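Local coordinates for protein beta-porphyranase A (PDB 4AW7) that hydrolyses the beta-1,4 linkages of the red-algal sulfated polysaccharide porphyran between galactose and 6-sulfated L-galactose, releasing mostly disaccharides, at residues A[54-66]-A[353-367]. Sequence-based numbering, arbitrary orientation.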
ATOM      1  N   LYS A  54      17.733  -4.211 -21.798  1.00 11.68           N
ATOM      2  CA  LYS A  54      16.982  -3.846 -22.981  1.00 11.84           C
ATOM      3  C   LYS A  54      15.545  -4.338 -22.943  1.00 11.31           C
ATOM      4  O   LYS A  54      14.633  -3.631 -23.371  1.00 12.10           O
ATOM      5  CB  LYS A  54      17.689  -4.303 -24.243  1.00 13.97           C
ATOM      6  CG  LYS A  54      18.904  -3.459 -24.495  1.00 16.08           C
ATOM      7  CD  LYS A  54      19.672  -3.939 -25.713  1.00 19.06           C
ATOM      8  CE  LYS A  54      20.805  -2.984 -26.080  1.00 19.94           C
ATOM      9  NZ  LYS A  54      21.559  -3.520 -27.248  1.00 23.47           N
ATOM     10  N   ASP A  55      15.331  -5.570 -22.505  1.00 11.26           N
ATOM     11  CA  ASP A  55      13.981  -6.111 -22.434  1.00 11.81           C
ATOM     12  C   ASP A  55      13.130  -5.438 -21.359  1.00 10.48           C
ATOM     13  O   ASP A  55      11.972  -5.076 -21.630  1.00 10.32           O
ATOM     14  CB  ASP A  55      14.024  -7.613 -22.207  1.00 12.44           C
ATOM     15  CG  ASP A  55      14.747  -8.340 -23.309  1.00 15.41           C
ATOM     16  OD1 ASP A  55      14.315  -8.205 -24.473  1.00 21.18           O
ATOM     17  OD2 ASP A  55      15.754  -8.989 -22.996  1.00 18.71           O
ATOM     18  N   VAL A  56      13.693  -5.274 -20.169  1.00  9.59           N
ATOM     19  CA  VAL A  56      12.949  -4.575 -19.115  1.00  9.99           C
ATOM     20  C   VAL A  56      12.669  -3.140 -19.507  1.00 10.05           C
ATOM     21  O   VAL A  56      11.566  -2.637 -19.339  1.00  9.49           O
ATOM     22  CB  VAL A  56      13.646  -4.659 -17.772  1.00  9.94           C
ATOM     23  CG1 VAL A  56      12.891  -3.918 -16.681  1.00 11.72           C
ATOM     24  CG2 VAL A  56      13.875  -6.109 -17.362  1.00 11.14           C
ATOM     25  N   GLY A  57      13.659  -2.449 -20.085  1.00 10.33           N
ATOM     26  CA  GLY A  57      13.461  -1.055 -20.441  1.00 10.53           C
ATOM     27  C   GLY A  57      12.373  -0.874 -21.473  1.00 10.12           C
ATOM     28  O   GLY A  57      11.628   0.108 -21.427  1.00  9.95           O
ATOM     29  N   LYS A  58      12.303  -1.782 -22.439  1.00 10.53           N
ATOM     30  CA  LYS A  58      11.251  -1.742 -23.441  1.00 10.98           C
ATOM     31  C   LYS A  58       9.880  -1.968 -22.782  1.00 10.50           C
ATOM     32  O   LYS A  58       8.933  -1.286 -23.094  1.00 11.14           O
ATOM     33  CB  LYS A  58      11.504  -2.765 -24.552  1.00 13.05           C
ATOM     34  CG  LYS A  58      10.393  -2.807 -25.625  1.00 15.51           C
ATOM     35  CD  LYS A  58      10.701  -3.862 -26.676  1.00 21.50           C
ATOM     36  CE  LYS A  58       9.462  -4.557 -27.211  1.00 26.19           C
ATOM     37  NZ  LYS A  58       8.477  -3.614 -27.802  1.00 25.40           N
ATOM     38  N   PHE A  59       9.782  -2.957 -21.900  1.00 10.09           N
ATOM     39  CA  PHE A  59       8.532  -3.218 -21.159  1.00  9.61           C
ATOM     40  C   PHE A  59       8.086  -1.932 -20.418  1.00  9.00           C
ATOM     41  O   PHE A  59       6.913  -1.568 -20.431  1.00  9.62           O
ATOM     42  CB  PHE A  59       8.760  -4.365 -20.190  1.00 10.32           C
ATOM     43  CG  PHE A  59       7.755  -4.390 -19.067  1.00  9.17           C
ATOM     44  CD1 PHE A  59       6.525  -4.993 -19.225  1.00 10.13           C
ATOM     45  CD2 PHE A  59       8.050  -3.788 -17.870  1.00  9.01           C
ATOM     46  CE1 PHE A  59       5.582  -4.946 -18.201  1.00 10.70           C
ATOM     47  CE2 PHE A  59       7.126  -3.774 -16.838  1.00  9.28           C
ATOM     48  CZ  PHE A  59       5.902  -4.339 -17.013  1.00 10.77           C
ATOM     49  N   LEU A  60       9.018  -1.268 -19.744  1.00  8.23           N
ATOM     50  CA  LEU A  60       8.643  -0.079 -18.987  1.00  8.41           C
ATOM     51  C   LEU A  60       8.009   0.969 -19.866  1.00  8.52           C
ATOM     52  O   LEU A  60       7.035   1.618 -19.472  1.00  9.20           O
ATOM     53  CB  LEU A  60       9.825   0.518 -18.228  1.00  8.61           C
ATOM     54  CG  LEU A  60      10.484  -0.388 -17.157  1.00  7.76           C
ATOM     55  CD1 LEU A  60      11.807   0.221 -16.717  1.00  9.59           C
ATOM     56  CD2 LEU A  60       9.584  -0.611 -15.927  1.00  9.49           C
ATOM     57  N   ALA A  61       8.587   1.209 -21.034  1.00  8.91           N
ATOM     58  CA  ALA A  61       8.013   2.180 -21.975  1.00  9.64           C
ATOM     59  C   ALA A  61       6.680   1.706 -22.542  1.00  9.80           C
ATOM     60  O   ALA A  61       5.740   2.489 -22.616  1.00 11.24           O
ATOM     61  CB  ALA A  61       9.016   2.489 -23.114  1.00 10.12           C
ATOM     62  N   ASP A  62       6.599   0.450 -22.944  1.00 10.04           N
ATOM     63  CA  ASP A  62       5.413  -0.107 -23.591  1.00 10.95           C
ATOM     64  C   ASP A  62       4.220  -0.086 -22.628  1.00 11.46           C
ATOM     65  O   ASP A  62       3.117   0.148 -23.060  1.00 13.31           O
ATOM     66  CB  ASP A  62       5.639  -1.556 -24.028  1.00 11.01           C
ATOM     67  CG  ASP A  62       6.507  -1.713 -25.245  1.00 13.46           C
ATOM     68  OD1 ASP A  62       6.697  -0.725 -25.965  1.00 16.75           O
ATOM     69  OD2 ASP A  62       6.961  -2.862 -25.475  1.00 16.70           O
ATOM     70  N   TYR A  63       4.459  -0.328 -21.343  1.00 10.06           N
ATOM     71  CA  TYR A  63       3.367  -0.476 -20.378  1.00 10.71           C
ATOM     72  C   TYR A  63       3.237   0.728 -19.484  1.00 10.78           C
ATOM     73  O   TYR A  63       2.303   0.778 -18.673  1.00 14.12           O
ATOM     74  CB  TYR A  63       3.537  -1.753 -19.586  1.00 11.66           C
ATOM     75  CG  TYR A  63       3.252  -2.985 -20.394  1.00 12.06           C
ATOM     76  CD1 TYR A  63       4.208  -3.574 -21.171  1.00 12.69           C
ATOM     77  CD2 TYR A  63       2.020  -3.605 -20.311  1.00 14.24           C
ATOM     78  CE1 TYR A  63       3.967  -4.699 -21.912  1.00 13.41           C
ATOM     79  CE2 TYR A  63       1.762  -4.745 -21.044  1.00 14.80           C
ATOM     80  CZ  TYR A  63       2.744  -5.295 -21.835  1.00 13.77           C
ATOM     81  OH  TYR A  63       2.504  -6.428 -22.564  1.00 15.72           O
ATOM     82  N   GLN A  64       4.152   1.696 -19.571  1.00 10.01           N
ATOM     83  CA  GLN A  64       4.131   2.944 -18.793  1.00 10.00           C
ATOM     84  C   GLN A  64       4.286   2.698 -17.292  1.00  8.67           C
ATOM     85  O   GLN A  64       3.417   3.054 -16.480  1.00  9.37           O
ATOM     86  CB  GLN A  64       2.848   3.718 -19.105  1.00 13.24           C
ATOM     87  CG  GLN A  64       2.665   3.878 -20.585  1.00 13.99           C
ATOM     88  CD  GLN A  64       1.265   4.335 -20.957  1.00 13.74           C
ATOM     89  OE1 GLN A  64       0.335   4.513 -20.099  1.00 15.52           O
ATOM     90  NE2 GLN A  64       1.142   4.681 -22.243  1.00 17.54           N
ATOM     91  N   VAL A  65       5.394   2.057 -16.964  1.00  8.42           N
ATOM     92  CA  VAL A  65       5.678   1.540 -15.647  1.00  7.93           C
ATOM     93  C   VAL A  65       6.952   2.215 -15.098  1.00  7.86           C
ATOM     94  O   VAL A  65       7.890   2.487 -15.855  1.00  8.33           O
ATOM     95  CB  VAL A  65       5.830   0.001 -15.729  1.00  8.33           C
ATOM     96  CG1 VAL A  65       6.216  -0.623 -14.377  1.00  9.16           C
ATOM     97  CG2 VAL A  65       4.529  -0.567 -16.230  1.00 11.06           C
ATOM     98  N   GLY A  66       6.999   2.456 -13.787  1.00  7.95           N
ATOM     99  CA  GLY A  66       8.130   3.057 -13.089  1.00  7.43           C
ATOM    100  C   GLY A  66       8.832   2.079 -12.168  1.00  8.61           C
ATOM    101  O   GLY A  66       8.528   0.878 -12.106  1.00  7.81           O
ATOM    102  N   TRP A 353      13.998 -14.002 -23.989  1.00 20.06           N
ATOM    103  CA  TRP A 353      13.257 -13.859 -22.739  1.00 18.86           C
ATOM    104  C   TRP A 353      11.802 -13.622 -23.042  1.00 18.89           C
ATOM    105  O   TRP A 353      11.472 -12.853 -23.947  1.00 21.66           O
ATOM    106  CB  TRP A 353      13.795 -12.678 -21.927  1.00 18.73           C
ATOM    107  CG  TRP A 353      15.195 -12.897 -21.430  1.00 16.63           C
ATOM    108  CD1 TRP A 353      16.358 -12.654 -22.127  1.00 17.75           C
ATOM    109  CD2 TRP A 353      15.592 -13.449 -20.178  1.00 16.13           C
ATOM    110  NE1 TRP A 353      17.443 -12.976 -21.366  1.00 17.12           N
ATOM    111  CE2 TRP A 353      17.010 -13.471 -20.163  1.00 17.07           C
ATOM    112  CE3 TRP A 353      14.902 -13.853 -19.023  1.00 16.24           C
ATOM    113  CZ2 TRP A 353      17.726 -13.904 -19.076  1.00 18.50           C
ATOM    114  CZ3 TRP A 353      15.636 -14.293 -17.944  1.00 16.64           C
ATOM    115  CH2 TRP A 353      17.035 -14.341 -17.987  1.00 18.64           C
ATOM    116  N   ARG A 354      10.946 -14.290 -22.283  1.00 17.71           N
ATOM    117  CA  ARG A 354       9.502 -14.246 -22.456  1.00 17.30           C
ATOM    118  C   ARG A 354       8.902 -13.398 -21.323  1.00 14.71           C
ATOM    119  O   ARG A 354       9.102 -13.674 -20.144  1.00 14.01           O
ATOM    120  CB  ARG A 354       8.918 -15.680 -22.431  1.00 17.84           C
ATOM    121  CG  ARG A 354       7.425 -15.814 -22.340  1.00 21.73           C
ATOM    122  CD  ARG A 354       6.981 -17.278 -22.431  1.00 23.87           C
ATOM    123  NE  ARG A 354       7.365 -18.067 -21.255  1.00 25.24           N
ATOM    124  CZ  ARG A 354       6.657 -18.117 -20.122  1.00 26.82           C
ATOM    125  NH1 ARG A 354       5.531 -17.408 -19.991  1.00 27.26           N
ATOM    126  NH2 ARG A 354       7.074 -18.883 -19.112  1.00 26.88           N
ATOM    127  N   LEU A 355       8.151 -12.384 -21.699  1.00 13.90           N
ATOM    128  CA  LEU A 355       7.321 -11.616 -20.762  1.00 13.06           C
ATOM    129  C   LEU A 355       6.111 -12.456 -20.352  1.00 12.89           C
ATOM    130  O   LEU A 355       5.317 -12.827 -21.210  1.00 13.86           O
ATOM    131  CB  LEU A 355       6.924 -10.317 -21.484  1.00 15.06           C
ATOM    132  CG  LEU A 355       6.081  -9.338 -20.714  1.00 13.88           C
ATOM    133  CD1 LEU A 355       6.820  -8.872 -19.410  1.00 13.95           C
ATOM    134  CD2 LEU A 355       5.732  -8.165 -21.650  1.00 15.35           C
ATOM    135  N   ASN A 356       5.982 -12.787 -19.063  1.00 11.28           N
ATOM    136  CA  ASN A 356       4.897 -13.657 -18.606  1.00 11.59           C
ATOM    137  C   ASN A 356       3.560 -12.912 -18.442  1.00 10.85           C
ATOM    138  O   ASN A 356       3.478 -11.697 -18.665  1.00 11.07           O
ATOM    139  CB  ASN A 356       5.316 -14.472 -17.382  1.00 11.32           C
ATOM    140  CG  ASN A 356       5.552 -13.640 -16.147  1.00 10.88           C
ATOM    141  OD1 ASN A 356       4.820 -12.667 -15.889  1.00 11.00           O
ATOM    142  ND2 ASN A 356       6.528 -14.046 -15.323  1.00 10.72           N
ATOM    143  N   ASP A 357       2.510 -13.643 -18.065  1.00 11.52           N
ATOM    144  CA  ASP A 357       1.166 -13.083 -18.063  1.00 11.33           C
ATOM    145  C   ASP A 357       0.941 -12.048 -16.960  1.00  9.84           C
ATOM    146  O   ASP A 357      -0.126 -11.414 -16.965  1.00 10.84           O
ATOM    147  CB  ASP A 357       0.081 -14.178 -17.998  1.00 11.60           C
ATOM    148  CG  ASP A 357      -0.138 -14.879 -19.305  1.00 14.04           C
ATOM    149  OD1 ASP A 357       0.503 -14.534 -20.333  1.00 15.05           O
ATOM    150  OD2 ASP A 357      -1.036 -15.752 -19.315  1.00 17.20           O
ATOM    151  N   LYS A 358       1.907 -11.847 -16.057  1.00  9.84           N
ATOM    152  CA  LYS A 358       1.819 -10.700 -15.156  1.00  8.54           C
ATOM    153  C   LYS A 358       1.748  -9.378 -15.921  1.00  8.62           C
ATOM    154  O   LYS A 358       1.248  -8.375 -15.391  1.00  9.16           O
ATOM    155  CB  LYS A 358       2.938 -10.696 -14.146  1.00  9.52           C
ATOM    156  CG  LYS A 358       3.010 -11.932 -13.287  1.00  9.64           C
ATOM    157  CD  LYS A 358       4.298 -11.944 -12.477  1.00  9.59           C
ATOM    158  CE  LYS A 358       4.563 -13.267 -11.824  1.00 10.44           C
ATOM    159  NZ  LYS A 358       5.790 -13.196 -10.996  1.00 10.20           N
ATOM    160  N   LYS A 359       2.202  -9.360 -17.169  1.00  9.34           N
ATOM    161  CA  LYS A 359       2.061  -8.195 -18.008  1.00  9.50           C
ATOM    162  C   LYS A 359       0.627  -7.679 -18.055  1.00  9.34           C
ATOM    163  O   LYS A 359       0.420  -6.481 -18.230  1.00  9.64           O
ATOM    164  CB  LYS A 359       2.547  -8.489 -19.448  1.00 10.40           C
ATOM    165  CG  LYS A 359       1.613  -9.407 -20.248  1.00 11.09           C
ATOM    166  CD  LYS A 359       2.248  -9.960 -21.532  1.00 12.84           C
ATOM    167  CE  LYS A 359       1.235 -10.762 -22.309  1.00 14.31           C
ATOM    168  NZ  LYS A 359       1.839 -11.457 -23.502  1.00 19.52           N
ATOM    169  N   TYR A 360      -0.358  -8.570 -17.927  1.00  9.52           N
ATOM    170  CA  TYR A 360      -1.759  -8.154 -18.066  1.00  9.68           C
ATOM    171  C   TYR A 360      -2.209  -7.242 -16.934  1.00  9.43           C
ATOM    172  O   TYR A 360      -3.130  -6.468 -17.146  1.00  9.58           O
ATOM    173  CB  TYR A 360      -2.706  -9.350 -18.201  1.00 10.60           C
ATOM    174  CG  TYR A 360      -2.542 -10.085 -19.514  1.00 11.50           C
ATOM    175  CD1 TYR A 360      -2.751  -9.420 -20.718  1.00 14.52           C
ATOM    176  CD2 TYR A 360      -2.245 -11.442 -19.567  1.00 13.68           C
ATOM    177  CE1 TYR A 360      -2.623 -10.068 -21.952  1.00 15.42           C
ATOM    178  CE2 TYR A 360      -2.121 -12.110 -20.802  1.00 14.47           C
ATOM    179  CZ  TYR A 360      -2.286 -11.399 -21.974  1.00 15.57           C
ATOM    180  OH  TYR A 360      -2.151 -12.072 -23.166  1.00 20.29           O
ATOM    181  N   PHE A 361      -1.569  -7.288 -15.770  1.00  8.47           N
ATOM    182  CA  PHE A 361      -1.879  -6.300 -14.750  1.00  7.78           C
ATOM    183  C   PHE A 361      -1.611  -4.904 -15.272  1.00  7.93           C
ATOM    184  O   PHE A 361      -2.410  -3.982 -15.114  1.00  7.90           O
ATOM    185  CB  PHE A 361      -1.043  -6.551 -13.481  1.00  9.15           C
ATOM    186  CG  PHE A 361      -1.165  -5.454 -12.463  1.00  8.03           C
ATOM    187  CD1 PHE A 361      -2.322  -5.262 -11.734  1.00  8.87           C
ATOM    188  CD2 PHE A 361      -0.101  -4.619 -12.225  1.00  9.67           C
ATOM    189  CE1 PHE A 361      -2.422  -4.223 -10.831  1.00  9.05           C
ATOM    190  CE2 PHE A 361      -0.192  -3.557 -11.326  1.00  9.35           C
ATOM    191  CZ  PHE A 361      -1.364  -3.371 -10.602  1.00  9.63           C
ATOM    192  N   PHE A 362      -0.456  -4.738 -15.920  1.00  8.34           N
ATOM    193  CA  PHE A 362      -0.079  -3.453 -16.476  1.00  8.88           C
ATOM    194  C   PHE A 362      -0.888  -3.107 -17.739  1.00  8.82           C
ATOM    195  O   PHE A 362      -1.220  -1.953 -17.976  1.00  8.85           O
ATOM    196  CB  PHE A 362       1.418  -3.394 -16.674  1.00  8.72           C
ATOM    197  CG  PHE A 362       2.177  -3.589 -15.376  1.00  8.18           C
ATOM    198  CD1 PHE A 362       2.255  -2.571 -14.461  1.00  8.88           C
ATOM    199  CD2 PHE A 362       2.771  -4.792 -15.078  1.00  9.14           C
ATOM    200  CE1 PHE A 362       2.917  -2.741 -13.278  1.00  9.35           C
ATOM    201  CE2 PHE A 362       3.465  -4.961 -13.890  1.00  8.90           C
ATOM    202  CZ  PHE A 362       3.542  -3.921 -12.992  1.00  9.41           C
ATOM    203  N   GLU A 363      -1.232  -4.104 -18.538  1.00  9.20           N
ATOM    204  CA  GLU A 363      -2.110  -3.859 -19.696  1.00  9.75           C
ATOM    205  C   GLU A 363      -3.459  -3.290 -19.232  1.00  9.40           C
ATOM    206  O   GLU A 363      -3.957  -2.311 -19.790  1.00  9.84           O
ATOM    207  CB  GLU A 363      -2.327  -5.139 -20.491  1.00 10.98           C
ATOM    208  CG  GLU A 363      -3.013  -4.862 -21.838  1.00 13.67           C
ATOM    209  CD  GLU A 363      -2.052  -4.137 -22.807  1.00 16.74           C
ATOM    210  OE1 GLU A 363      -1.005  -4.676 -23.035  1.00 20.46           O
ATOM    211  OE2 GLU A 363      -2.314  -3.010 -23.326  1.00 21.33           O
ATOM    212  N   LEU A 364      -4.014  -3.871 -18.170  1.00  8.73           N
ATOM    213  CA  LEU A 364      -5.316  -3.473 -17.688  1.00  8.41           C
ATOM    214  C   LEU A 364      -5.340  -1.974 -17.346  1.00  8.60           C
ATOM    215  O   LEU A 364      -6.348  -1.291 -17.576  1.00  8.84           O
ATOM    216  CB  LEU A 364      -5.659  -4.292 -16.423  1.00  8.50           C
ATOM    217  CG  LEU A 364      -6.919  -3.968 -15.648  1.00  8.67           C
ATOM    218  CD1 LEU A 364      -8.146  -4.283 -16.529  1.00 10.95           C
ATOM    219  CD2 LEU A 364      -6.980  -4.728 -14.339  1.00  9.99           C
ATOM    220  N   TRP A 365      -4.256  -1.500 -16.744  1.00  8.28           N
ATOM    221  CA  TRP A 365      -4.149  -0.135 -16.276  1.00  8.31           C
ATOM    222  C   TRP A 365      -3.438   0.804 -17.229  1.00  8.75           C
ATOM    223  O   TRP A 365      -3.219   1.968 -16.930  1.00  8.53           O
ATOM    224  CB  TRP A 365      -3.482  -0.127 -14.893  1.00  8.18           C
ATOM    225  CG  TRP A 365      -4.354  -0.760 -13.840  1.00  7.93           C
ATOM    226  CD1 TRP A 365      -4.261  -2.010 -13.341  1.00  8.30           C
ATOM    227  CD2 TRP A 365      -5.488  -0.154 -13.212  1.00  7.96           C
ATOM    228  NE1 TRP A 365      -5.265  -2.229 -12.440  1.00  8.48           N
ATOM    229  CE2 TRP A 365      -6.030  -1.095 -12.337  1.00  8.75           C
ATOM    230  CE3 TRP A 365      -6.062   1.110 -13.283  1.00  8.20           C
ATOM    231  CZ2 TRP A 365      -7.130  -0.810 -11.526  1.00  9.41           C
ATOM    232  CZ3 TRP A 365      -7.178   1.381 -12.483  1.00  9.66           C
ATOM    233  CH2 TRP A 365      -7.666   0.418 -11.602  1.00 10.20           C
ATOM    234  N   LYS A 366      -3.087   0.329 -18.420  1.00  9.60           N
ATOM    235  CA  LYS A 366      -2.326   1.174 -19.331  1.00 10.47           C
ATOM    236  C   LYS A 366      -3.151   2.399 -19.733  1.00  9.10           C
ATOM    237  O   LYS A 366      -4.361   2.325 -19.952  1.00 11.09           O
ATOM    238  CB  LYS A 366      -1.876   0.377 -20.567  1.00 12.75           C
ATOM    239  CG  LYS A 366      -0.854   1.147 -21.455  1.00 15.23           C
ATOM    240  CD  LYS A 366      -0.395   0.237 -22.601  1.00 16.81           C
ATOM    241  CE  LYS A 366       0.264   0.963 -23.784  1.00 18.49           C
ATOM    242  NZ  LYS A 366       0.826   0.006 -24.728  1.00 21.73           N
ATOM    243  N   ASN A 367      -2.490   3.537 -19.786  1.00  9.59           N
ATOM    244  CA  ASN A 367      -3.104   4.832 -20.120  1.00  9.73           C
ATOM    245  C   ASN A 367      -4.026   5.425 -19.090  1.00  9.25           C
ATOM    246  O   ASN A 367      -4.438   6.563 -19.238  1.00 11.01           O
ATOM    247  CB  ASN A 367      -3.747   4.814 -21.526  1.00 11.15           C
ATOM    248  CG  ASN A 367      -2.688   4.629 -22.629  1.00 14.96           C
ATOM    249  OD1 ASN A 367      -1.785   5.440 -22.747  1.00 20.83           O
ATOM    250  ND2 ASN A 367      -2.803   3.571 -23.373  1.00 24.79           N
TER
HETATM  251  O   HOH W   1      14.700 -11.434 -25.401  1.00 29.46           O
HETATM  252  O   HOH W   2       0.216   0.230 -16.917  1.00 10.63           O
HETATM  253  O   HOH W   3      -0.087  -7.123 -22.702  1.00 17.75           O
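Phe59 sends the CZ end of its ring against Phe362, 3.7 Å from CD2, in an offset edge-to-face pair with the planes at 83°. The Phe362 ring also takes Val65 CG2 at 3.5 Å from its CD1, while Phe361 CD2 lies over the centre of one face, so this ring is packed from several directions. Tyr63 lies across Lys359, Phe362 and Glu363: CD2 rests 3.7 Å from Phe362 CB, CE1 meets Leu355 CD2, and OH lies along the aliphatic part of Lys359. A water joins that hydroxyl to Glu363 OE1; the Glu363 side chain, bent at chi2 (71°), carries OE1 to that water. Helix 54-63 links strands 45-46 and 66-71 of the parallel sheet, consistent with the first beta-alpha unit of a (beta/alpha)8 catalytic barrel; the later chain returns here after the last strand of that sheet, 311-316. The direct hydrogen bonds between the segments gather at the C-terminal end of helix 54-63. Lys366, fully extended, gives NZ to Asp62 O at 2.8 Å, and Gln64 grips Asn367 twice, OE1 accepting from Asn367 N at 3.0 Å and NE2 donating to Asn367 OD1 at 3.1 Å, from above the plane of the Asn367 side-chain carbonyl, though within the Gln64 amide plane. A second water bridges Tyr63 O and Phe362 O. Further out, Asn356 OD1 caps Lys358 N ahead of helix 359-365, and Ile46 packs on both Phe59 and Phe362.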